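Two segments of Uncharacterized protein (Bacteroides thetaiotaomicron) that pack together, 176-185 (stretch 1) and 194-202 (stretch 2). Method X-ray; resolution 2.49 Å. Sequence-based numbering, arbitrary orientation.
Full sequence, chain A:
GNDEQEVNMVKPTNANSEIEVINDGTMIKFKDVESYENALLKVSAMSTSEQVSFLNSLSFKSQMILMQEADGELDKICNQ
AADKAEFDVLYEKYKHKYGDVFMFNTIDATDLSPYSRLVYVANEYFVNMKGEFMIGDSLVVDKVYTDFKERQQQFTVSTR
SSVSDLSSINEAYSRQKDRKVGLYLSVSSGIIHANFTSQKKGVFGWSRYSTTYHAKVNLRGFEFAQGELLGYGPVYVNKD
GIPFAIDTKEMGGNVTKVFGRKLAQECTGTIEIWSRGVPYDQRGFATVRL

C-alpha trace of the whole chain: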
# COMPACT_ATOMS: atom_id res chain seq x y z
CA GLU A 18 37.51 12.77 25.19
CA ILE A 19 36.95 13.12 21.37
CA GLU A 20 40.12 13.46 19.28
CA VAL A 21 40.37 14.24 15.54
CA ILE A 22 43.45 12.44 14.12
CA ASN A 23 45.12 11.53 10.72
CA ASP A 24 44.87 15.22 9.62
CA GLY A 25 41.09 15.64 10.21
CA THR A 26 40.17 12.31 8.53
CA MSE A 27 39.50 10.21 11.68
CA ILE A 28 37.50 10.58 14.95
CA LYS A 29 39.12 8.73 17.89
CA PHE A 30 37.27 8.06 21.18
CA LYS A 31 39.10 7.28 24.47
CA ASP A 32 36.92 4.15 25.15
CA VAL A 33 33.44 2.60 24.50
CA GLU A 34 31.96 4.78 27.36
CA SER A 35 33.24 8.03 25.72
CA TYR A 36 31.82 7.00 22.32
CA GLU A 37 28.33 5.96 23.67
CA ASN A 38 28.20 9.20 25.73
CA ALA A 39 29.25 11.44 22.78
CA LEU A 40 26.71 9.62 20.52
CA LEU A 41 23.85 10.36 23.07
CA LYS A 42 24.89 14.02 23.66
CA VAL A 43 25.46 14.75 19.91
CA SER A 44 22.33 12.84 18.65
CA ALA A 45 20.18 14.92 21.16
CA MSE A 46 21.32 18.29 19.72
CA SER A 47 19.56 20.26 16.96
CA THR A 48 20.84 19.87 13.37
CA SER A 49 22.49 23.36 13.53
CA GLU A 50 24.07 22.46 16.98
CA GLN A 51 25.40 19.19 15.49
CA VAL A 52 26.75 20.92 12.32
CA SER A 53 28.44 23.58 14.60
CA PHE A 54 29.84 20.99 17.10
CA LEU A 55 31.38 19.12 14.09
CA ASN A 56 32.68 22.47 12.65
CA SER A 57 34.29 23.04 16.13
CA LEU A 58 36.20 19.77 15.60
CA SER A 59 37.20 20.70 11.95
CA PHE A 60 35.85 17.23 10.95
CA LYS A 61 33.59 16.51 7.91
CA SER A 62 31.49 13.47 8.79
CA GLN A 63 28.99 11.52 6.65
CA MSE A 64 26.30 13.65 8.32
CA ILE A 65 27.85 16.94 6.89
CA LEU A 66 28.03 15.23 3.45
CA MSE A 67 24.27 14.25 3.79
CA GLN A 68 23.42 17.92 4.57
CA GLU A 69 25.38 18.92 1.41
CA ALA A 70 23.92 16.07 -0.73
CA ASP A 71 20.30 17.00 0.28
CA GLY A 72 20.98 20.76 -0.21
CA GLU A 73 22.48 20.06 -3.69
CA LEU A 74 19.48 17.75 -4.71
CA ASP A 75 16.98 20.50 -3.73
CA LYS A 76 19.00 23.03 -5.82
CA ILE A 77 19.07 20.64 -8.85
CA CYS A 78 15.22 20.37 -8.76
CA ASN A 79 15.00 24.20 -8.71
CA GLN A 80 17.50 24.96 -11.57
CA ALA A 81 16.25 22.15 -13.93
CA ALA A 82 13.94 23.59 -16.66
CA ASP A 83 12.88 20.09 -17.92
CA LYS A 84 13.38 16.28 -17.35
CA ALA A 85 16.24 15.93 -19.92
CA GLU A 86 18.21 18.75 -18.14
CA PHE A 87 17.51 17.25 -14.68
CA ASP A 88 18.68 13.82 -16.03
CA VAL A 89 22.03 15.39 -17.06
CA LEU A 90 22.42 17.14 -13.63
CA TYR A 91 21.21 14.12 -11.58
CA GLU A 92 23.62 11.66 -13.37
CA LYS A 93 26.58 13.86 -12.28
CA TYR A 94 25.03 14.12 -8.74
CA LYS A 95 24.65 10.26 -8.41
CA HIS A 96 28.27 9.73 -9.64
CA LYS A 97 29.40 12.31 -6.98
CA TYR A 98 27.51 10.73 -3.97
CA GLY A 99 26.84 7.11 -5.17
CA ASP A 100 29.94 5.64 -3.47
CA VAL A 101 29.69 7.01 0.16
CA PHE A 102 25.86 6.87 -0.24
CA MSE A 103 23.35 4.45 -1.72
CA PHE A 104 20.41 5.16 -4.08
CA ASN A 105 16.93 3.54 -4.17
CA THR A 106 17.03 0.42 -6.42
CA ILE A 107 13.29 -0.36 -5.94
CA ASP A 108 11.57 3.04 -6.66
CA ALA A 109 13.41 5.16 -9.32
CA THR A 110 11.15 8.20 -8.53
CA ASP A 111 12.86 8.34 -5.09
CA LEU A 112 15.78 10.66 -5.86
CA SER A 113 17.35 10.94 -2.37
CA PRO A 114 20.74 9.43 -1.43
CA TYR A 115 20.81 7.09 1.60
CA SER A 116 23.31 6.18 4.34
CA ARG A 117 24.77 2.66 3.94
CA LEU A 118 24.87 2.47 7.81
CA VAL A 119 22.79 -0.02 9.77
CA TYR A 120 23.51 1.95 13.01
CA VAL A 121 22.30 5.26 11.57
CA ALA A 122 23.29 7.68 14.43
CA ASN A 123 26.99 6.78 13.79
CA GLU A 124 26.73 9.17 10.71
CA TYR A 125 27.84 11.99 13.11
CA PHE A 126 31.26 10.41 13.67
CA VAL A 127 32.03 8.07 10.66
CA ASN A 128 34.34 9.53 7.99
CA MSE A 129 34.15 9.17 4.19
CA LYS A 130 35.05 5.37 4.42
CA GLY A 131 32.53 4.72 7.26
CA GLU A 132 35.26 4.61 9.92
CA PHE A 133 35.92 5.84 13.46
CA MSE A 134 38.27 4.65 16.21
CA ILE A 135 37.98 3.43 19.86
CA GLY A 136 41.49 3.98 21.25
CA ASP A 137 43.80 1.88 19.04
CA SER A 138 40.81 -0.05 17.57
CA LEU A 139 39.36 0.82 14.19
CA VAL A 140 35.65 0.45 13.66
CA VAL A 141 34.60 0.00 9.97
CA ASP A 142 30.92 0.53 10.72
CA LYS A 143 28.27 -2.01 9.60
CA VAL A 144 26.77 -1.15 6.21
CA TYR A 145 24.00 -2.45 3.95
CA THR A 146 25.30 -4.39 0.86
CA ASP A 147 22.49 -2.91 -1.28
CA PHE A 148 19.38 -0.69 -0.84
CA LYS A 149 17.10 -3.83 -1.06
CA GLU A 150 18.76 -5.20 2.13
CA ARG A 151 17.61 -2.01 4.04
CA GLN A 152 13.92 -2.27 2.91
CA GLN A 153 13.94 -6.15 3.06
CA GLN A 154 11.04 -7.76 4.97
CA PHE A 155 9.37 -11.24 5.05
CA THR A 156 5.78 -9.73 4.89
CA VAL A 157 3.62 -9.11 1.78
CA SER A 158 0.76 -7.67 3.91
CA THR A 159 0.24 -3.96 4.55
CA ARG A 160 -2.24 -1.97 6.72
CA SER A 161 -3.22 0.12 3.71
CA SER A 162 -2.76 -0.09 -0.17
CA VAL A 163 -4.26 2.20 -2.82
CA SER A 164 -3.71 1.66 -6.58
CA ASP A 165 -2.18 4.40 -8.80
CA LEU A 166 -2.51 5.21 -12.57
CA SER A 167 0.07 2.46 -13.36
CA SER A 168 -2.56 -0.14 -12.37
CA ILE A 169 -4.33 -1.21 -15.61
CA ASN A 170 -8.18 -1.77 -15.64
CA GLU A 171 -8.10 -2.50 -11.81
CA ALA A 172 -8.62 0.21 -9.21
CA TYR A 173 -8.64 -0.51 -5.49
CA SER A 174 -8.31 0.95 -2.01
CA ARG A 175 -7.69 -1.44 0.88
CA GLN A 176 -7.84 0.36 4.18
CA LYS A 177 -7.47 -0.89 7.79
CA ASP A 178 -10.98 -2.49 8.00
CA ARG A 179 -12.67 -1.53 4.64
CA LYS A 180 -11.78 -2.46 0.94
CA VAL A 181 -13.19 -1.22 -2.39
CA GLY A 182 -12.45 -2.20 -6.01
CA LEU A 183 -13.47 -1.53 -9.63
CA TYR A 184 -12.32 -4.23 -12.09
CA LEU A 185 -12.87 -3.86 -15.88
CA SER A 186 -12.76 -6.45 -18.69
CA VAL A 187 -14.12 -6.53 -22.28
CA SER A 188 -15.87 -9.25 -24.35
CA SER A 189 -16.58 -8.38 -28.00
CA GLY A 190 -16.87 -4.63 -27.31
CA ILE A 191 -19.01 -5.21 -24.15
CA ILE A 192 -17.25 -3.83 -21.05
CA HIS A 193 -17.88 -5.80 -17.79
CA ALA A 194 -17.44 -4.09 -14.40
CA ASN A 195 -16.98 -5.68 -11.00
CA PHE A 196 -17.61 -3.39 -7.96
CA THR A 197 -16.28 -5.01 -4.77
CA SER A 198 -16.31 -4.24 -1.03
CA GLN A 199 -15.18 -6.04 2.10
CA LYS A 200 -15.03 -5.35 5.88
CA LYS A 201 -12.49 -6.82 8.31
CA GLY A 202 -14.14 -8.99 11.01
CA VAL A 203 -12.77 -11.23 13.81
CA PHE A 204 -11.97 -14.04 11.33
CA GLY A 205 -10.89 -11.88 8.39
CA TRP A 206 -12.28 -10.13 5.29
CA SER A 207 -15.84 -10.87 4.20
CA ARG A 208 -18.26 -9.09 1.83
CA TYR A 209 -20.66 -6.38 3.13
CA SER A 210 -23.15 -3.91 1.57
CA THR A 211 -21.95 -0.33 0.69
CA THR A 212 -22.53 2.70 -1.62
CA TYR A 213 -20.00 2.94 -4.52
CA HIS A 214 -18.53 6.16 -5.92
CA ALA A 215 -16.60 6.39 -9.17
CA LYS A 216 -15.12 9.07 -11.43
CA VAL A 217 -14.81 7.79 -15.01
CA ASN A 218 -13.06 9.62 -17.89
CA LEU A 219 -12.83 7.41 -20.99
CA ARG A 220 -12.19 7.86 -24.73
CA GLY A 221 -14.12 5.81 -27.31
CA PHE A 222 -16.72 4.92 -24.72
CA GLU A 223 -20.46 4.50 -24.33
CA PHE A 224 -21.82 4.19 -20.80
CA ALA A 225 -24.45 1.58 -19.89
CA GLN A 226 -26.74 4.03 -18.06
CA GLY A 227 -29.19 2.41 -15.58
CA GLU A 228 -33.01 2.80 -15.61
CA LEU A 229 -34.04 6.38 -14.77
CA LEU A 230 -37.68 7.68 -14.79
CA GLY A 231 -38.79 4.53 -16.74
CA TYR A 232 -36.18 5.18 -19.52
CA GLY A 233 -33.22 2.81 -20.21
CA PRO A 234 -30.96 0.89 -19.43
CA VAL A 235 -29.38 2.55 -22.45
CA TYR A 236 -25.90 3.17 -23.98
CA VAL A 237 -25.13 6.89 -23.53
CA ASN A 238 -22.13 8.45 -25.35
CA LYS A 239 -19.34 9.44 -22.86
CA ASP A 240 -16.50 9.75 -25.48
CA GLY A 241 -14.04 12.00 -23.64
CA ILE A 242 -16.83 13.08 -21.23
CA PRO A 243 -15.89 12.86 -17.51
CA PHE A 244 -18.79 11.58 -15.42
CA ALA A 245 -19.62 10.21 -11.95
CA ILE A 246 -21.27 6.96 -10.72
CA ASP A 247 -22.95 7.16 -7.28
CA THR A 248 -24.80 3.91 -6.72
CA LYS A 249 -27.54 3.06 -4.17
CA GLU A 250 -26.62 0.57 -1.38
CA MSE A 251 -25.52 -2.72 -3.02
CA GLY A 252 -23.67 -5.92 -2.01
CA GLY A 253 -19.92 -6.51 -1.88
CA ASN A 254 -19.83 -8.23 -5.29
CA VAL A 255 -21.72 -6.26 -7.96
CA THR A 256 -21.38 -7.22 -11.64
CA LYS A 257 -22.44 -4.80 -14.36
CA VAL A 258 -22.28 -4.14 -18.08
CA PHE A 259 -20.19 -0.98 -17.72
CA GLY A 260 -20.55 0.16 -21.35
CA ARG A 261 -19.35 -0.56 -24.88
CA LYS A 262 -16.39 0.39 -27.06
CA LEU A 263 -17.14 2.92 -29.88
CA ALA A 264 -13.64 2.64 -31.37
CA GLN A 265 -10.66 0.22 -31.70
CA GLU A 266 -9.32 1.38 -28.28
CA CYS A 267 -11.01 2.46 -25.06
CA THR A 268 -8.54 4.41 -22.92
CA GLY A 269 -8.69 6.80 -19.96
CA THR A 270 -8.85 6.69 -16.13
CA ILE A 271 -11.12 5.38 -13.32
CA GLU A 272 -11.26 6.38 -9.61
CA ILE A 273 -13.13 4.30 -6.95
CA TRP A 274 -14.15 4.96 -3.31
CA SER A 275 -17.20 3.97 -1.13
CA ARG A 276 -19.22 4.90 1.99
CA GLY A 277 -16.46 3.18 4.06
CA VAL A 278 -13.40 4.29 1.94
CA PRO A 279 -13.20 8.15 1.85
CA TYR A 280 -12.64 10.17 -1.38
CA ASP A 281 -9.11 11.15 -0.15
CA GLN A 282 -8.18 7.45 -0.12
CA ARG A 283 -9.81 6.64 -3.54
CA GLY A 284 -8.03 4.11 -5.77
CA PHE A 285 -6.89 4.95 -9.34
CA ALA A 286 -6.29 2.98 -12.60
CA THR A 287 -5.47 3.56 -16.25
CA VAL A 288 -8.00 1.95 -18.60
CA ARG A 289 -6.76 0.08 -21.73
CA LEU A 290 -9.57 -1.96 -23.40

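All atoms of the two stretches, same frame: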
# COMPACT_ATOMS: atom_id res chain seq x y z
N GLN A 176 -8.17 -0.39 2.99
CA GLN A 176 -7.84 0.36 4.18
C GLN A 176 -7.74 -0.59 5.38
O GLN A 176 -7.66 -1.80 5.19
CB GLN A 176 -8.87 1.51 4.38
CG GLN A 176 -8.80 2.57 3.26
CD GLN A 176 -7.45 3.26 3.16
OE1 GLN A 176 -6.83 3.27 2.09
NE2 GLN A 176 -6.94 3.82 4.27
N LYS A 177 -7.68 -0.07 6.60
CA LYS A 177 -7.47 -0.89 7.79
C LYS A 177 -8.61 -1.91 8.04
O LYS A 177 -8.32 -3.03 8.47
CB LYS A 177 -7.19 0.00 9.03
CG LYS A 177 -8.39 0.64 9.70
CD LYS A 177 -8.37 0.35 11.19
CE LYS A 177 -9.70 0.63 11.85
NZ LYS A 177 -10.00 2.08 11.88
N ASP A 178 -9.88 -1.56 7.77
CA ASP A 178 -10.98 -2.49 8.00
C ASP A 178 -12.07 -2.40 6.92
O ASP A 178 -13.10 -3.07 7.06
CB ASP A 178 -11.56 -2.34 9.42
CG ASP A 178 -12.22 -1.02 9.76
OD1 ASP A 178 -12.37 -0.17 8.85
OD2 ASP A 178 -12.62 -0.84 10.93
N ARG A 179 -11.81 -1.66 5.81
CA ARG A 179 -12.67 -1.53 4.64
C ARG A 179 -11.84 -1.61 3.33
O ARG A 179 -10.75 -1.04 3.28
CB ARG A 179 -13.46 -0.21 4.67
CG ARG A 179 -14.40 0.01 5.86
CD ARG A 179 -15.58 -0.94 5.89
NE ARG A 179 -16.43 -0.71 7.05
CZ ARG A 179 -16.27 -1.30 8.24
NH1 ARG A 179 -15.27 -2.15 8.43
NH2 ARG A 179 -17.10 -1.03 9.24
N LYS A 180 -12.36 -2.30 2.30
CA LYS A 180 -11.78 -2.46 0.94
C LYS A 180 -12.80 -2.05 -0.12
O LYS A 180 -13.99 -2.32 0.05
CB LYS A 180 -11.40 -3.93 0.60
CG LYS A 180 -10.31 -4.58 1.37
CD LYS A 180 -10.28 -6.11 1.17
CE LYS A 180 -9.66 -6.58 -0.13
NZ LYS A 180 -9.46 -8.05 -0.14
N VAL A 181 -12.32 -1.52 -1.25
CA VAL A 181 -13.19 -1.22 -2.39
C VAL A 181 -12.39 -1.45 -3.70
O VAL A 181 -11.19 -1.19 -3.76
CB VAL A 181 -13.88 0.18 -2.30
CG1 VAL A 181 -12.89 1.32 -2.45
CG2 VAL A 181 -15.04 0.29 -3.30
N GLY A 182 -13.05 -1.97 -4.71
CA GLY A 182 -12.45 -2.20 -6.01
C GLY A 182 -13.40 -1.98 -7.18
O GLY A 182 -14.62 -2.06 -7.02
N LEU A 183 -12.82 -1.66 -8.34
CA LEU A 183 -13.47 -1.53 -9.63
C LEU A 183 -12.56 -2.21 -10.66
O LEU A 183 -11.45 -1.73 -10.94
CB LEU A 183 -13.79 -0.07 -10.00
CG LEU A 183 -14.53 0.16 -11.33
CD1 LEU A 183 -15.80 -0.64 -11.43
CD2 LEU A 183 -14.80 1.63 -11.54
N TYR A 184 -13.02 -3.37 -11.16
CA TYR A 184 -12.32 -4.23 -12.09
C TYR A 184 -13.06 -4.22 -13.42
O TYR A 184 -14.27 -4.42 -13.43
CB TYR A 184 -12.14 -5.65 -11.49
CG TYR A 184 -11.34 -5.60 -10.20
CD1 TYR A 184 -9.94 -5.61 -10.22
CD2 TYR A 184 -11.97 -5.37 -8.97
CE1 TYR A 184 -9.20 -5.41 -9.06
CE2 TYR A 184 -11.23 -5.17 -7.80
CZ TYR A 184 -9.84 -5.20 -7.85
OH TYR A 184 -9.10 -5.05 -6.71
N LEU A 185 -12.33 -3.92 -14.52
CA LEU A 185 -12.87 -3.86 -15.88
C LEU A 185 -12.27 -4.90 -16.80
O LEU A 185 -11.07 -5.17 -16.74
CB LEU A 185 -12.66 -2.47 -16.52
CG LEU A 185 -13.26 -1.26 -15.80
CD1 LEU A 185 -12.97 -0.02 -16.59
CD2 LEU A 185 -14.78 -1.42 -15.54
N ALA A 194 -17.99 -4.72 -15.60
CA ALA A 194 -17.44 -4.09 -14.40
C ALA A 194 -17.77 -4.93 -13.20
O ALA A 194 -18.87 -5.50 -13.12
CB ALA A 194 -17.99 -2.68 -14.22
N ASN A 195 -16.83 -5.01 -12.27
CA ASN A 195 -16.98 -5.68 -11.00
C ASN A 195 -16.64 -4.66 -9.89
O ASN A 195 -15.54 -4.13 -9.85
CB ASN A 195 -16.09 -6.95 -10.93
CG ASN A 195 -16.32 -7.89 -9.75
OD1 ASN A 195 -15.49 -8.75 -9.47
ND2 ASN A 195 -17.42 -7.77 -9.02
N PHE A 196 -17.67 -4.29 -9.11
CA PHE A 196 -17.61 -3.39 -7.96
C PHE A 196 -17.55 -4.28 -6.76
O PHE A 196 -18.41 -5.15 -6.62
CB PHE A 196 -18.81 -2.45 -7.90
CG PHE A 196 -18.94 -1.40 -8.97
CD1 PHE A 196 -19.55 -1.69 -10.18
CD2 PHE A 196 -18.54 -0.08 -8.73
CE1 PHE A 196 -19.72 -0.70 -11.16
CE2 PHE A 196 -18.72 0.91 -9.72
CZ PHE A 196 -19.31 0.60 -10.92
N THR A 197 -16.50 -4.13 -5.93
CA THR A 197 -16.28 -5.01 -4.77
C THR A 197 -16.07 -4.23 -3.45
O THR A 197 -15.56 -3.11 -3.46
CB THR A 197 -15.07 -5.95 -5.01
OG1 THR A 197 -13.95 -5.18 -5.43
CG2 THR A 197 -15.36 -7.05 -6.04
N SER A 198 -16.49 -4.84 -2.33
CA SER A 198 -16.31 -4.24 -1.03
C SER A 198 -16.30 -5.30 0.04
O SER A 198 -17.13 -6.23 0.04
CB SER A 198 -17.37 -3.19 -0.73
OG SER A 198 -18.59 -3.74 -0.25
N GLN A 199 -15.36 -5.15 0.97
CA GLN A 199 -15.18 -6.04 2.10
C GLN A 199 -14.93 -5.25 3.38
O GLN A 199 -14.49 -4.10 3.33
CB GLN A 199 -14.02 -7.01 1.84
CG GLN A 199 -14.27 -8.00 0.70
CD GLN A 199 -13.21 -9.07 0.67
OE1 GLN A 199 -12.02 -8.79 0.54
NE2 GLN A 199 -13.61 -10.32 0.83
N LYS A 200 -15.25 -5.87 4.53
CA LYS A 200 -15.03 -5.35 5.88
C LYS A 200 -14.23 -6.39 6.64
O LYS A 200 -14.43 -7.60 6.44
CB LYS A 200 -16.36 -5.00 6.62
CG LYS A 200 -17.45 -6.08 6.55
CD LYS A 200 -17.53 -6.99 7.77
CE LYS A 200 -17.91 -8.40 7.39
NZ LYS A 200 -17.19 -9.40 8.22
N LYS A 201 -13.31 -5.94 7.51
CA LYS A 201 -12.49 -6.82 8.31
C LYS A 201 -13.24 -7.15 9.61
O LYS A 201 -13.62 -6.25 10.34
CB LYS A 201 -11.12 -6.16 8.59
CG LYS A 201 -9.94 -7.10 8.81
CD LYS A 201 -8.72 -6.31 9.30
CE LYS A 201 -7.50 -7.15 9.67
NZ LYS A 201 -6.69 -7.56 8.48
N GLY A 202 -13.49 -8.44 9.82
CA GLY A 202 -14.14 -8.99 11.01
C GLY A 202 -13.14 -9.71 11.89
O GLY A 202 -11.93 -9.57 11.69

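The two stretches form neighbouring antiparallel strands, alternating between pairs that exchange two backbone hydrogen bonds and pairs that exchange none. A194 begins on the face it shares with L183, L185, F196 and V181; its methyl packs against L185, CD2 of L185 lying 3.7 Å from CB of A194. N195, on the other face, pairs with Y184: Y184 N to N195 O and N195 N to Y184 O are both 2.9 Å. Its buried amide is tolerated because ND2 is hydrogen-bonded elsewhere in the structure. F196 offers a flat apolar surface to L183, whose CD1 sits over the ring face, 3.7 Å from F196 CE2 and almost on the ring normal, a CH-pi contact.

T197 pairs with G182 through two 3.0 Å bonds, G182 N to T197 O and T197 N to G182 O. Glycine suits this site, since a CB on G182 would clash with T197 OG1 and Y184 CE2. T197 OG1 meets the edge of the Y184 ring, 3.6 Å from CE2.

Buried S198, opposite V181, likewise has its OG satisfied elsewhere. Q199 adds a side-chain bond to its backbone pair with K180: the long lysine places K180 NZ 2.8 Å from Q199 OE1. K200 and K201 lead their charged ends away from stretch 1, though K201 CD lies 3.4 Å from K177 O. K201 N donates to D178 O at 2.9 Å, extending the ladder beyond R179.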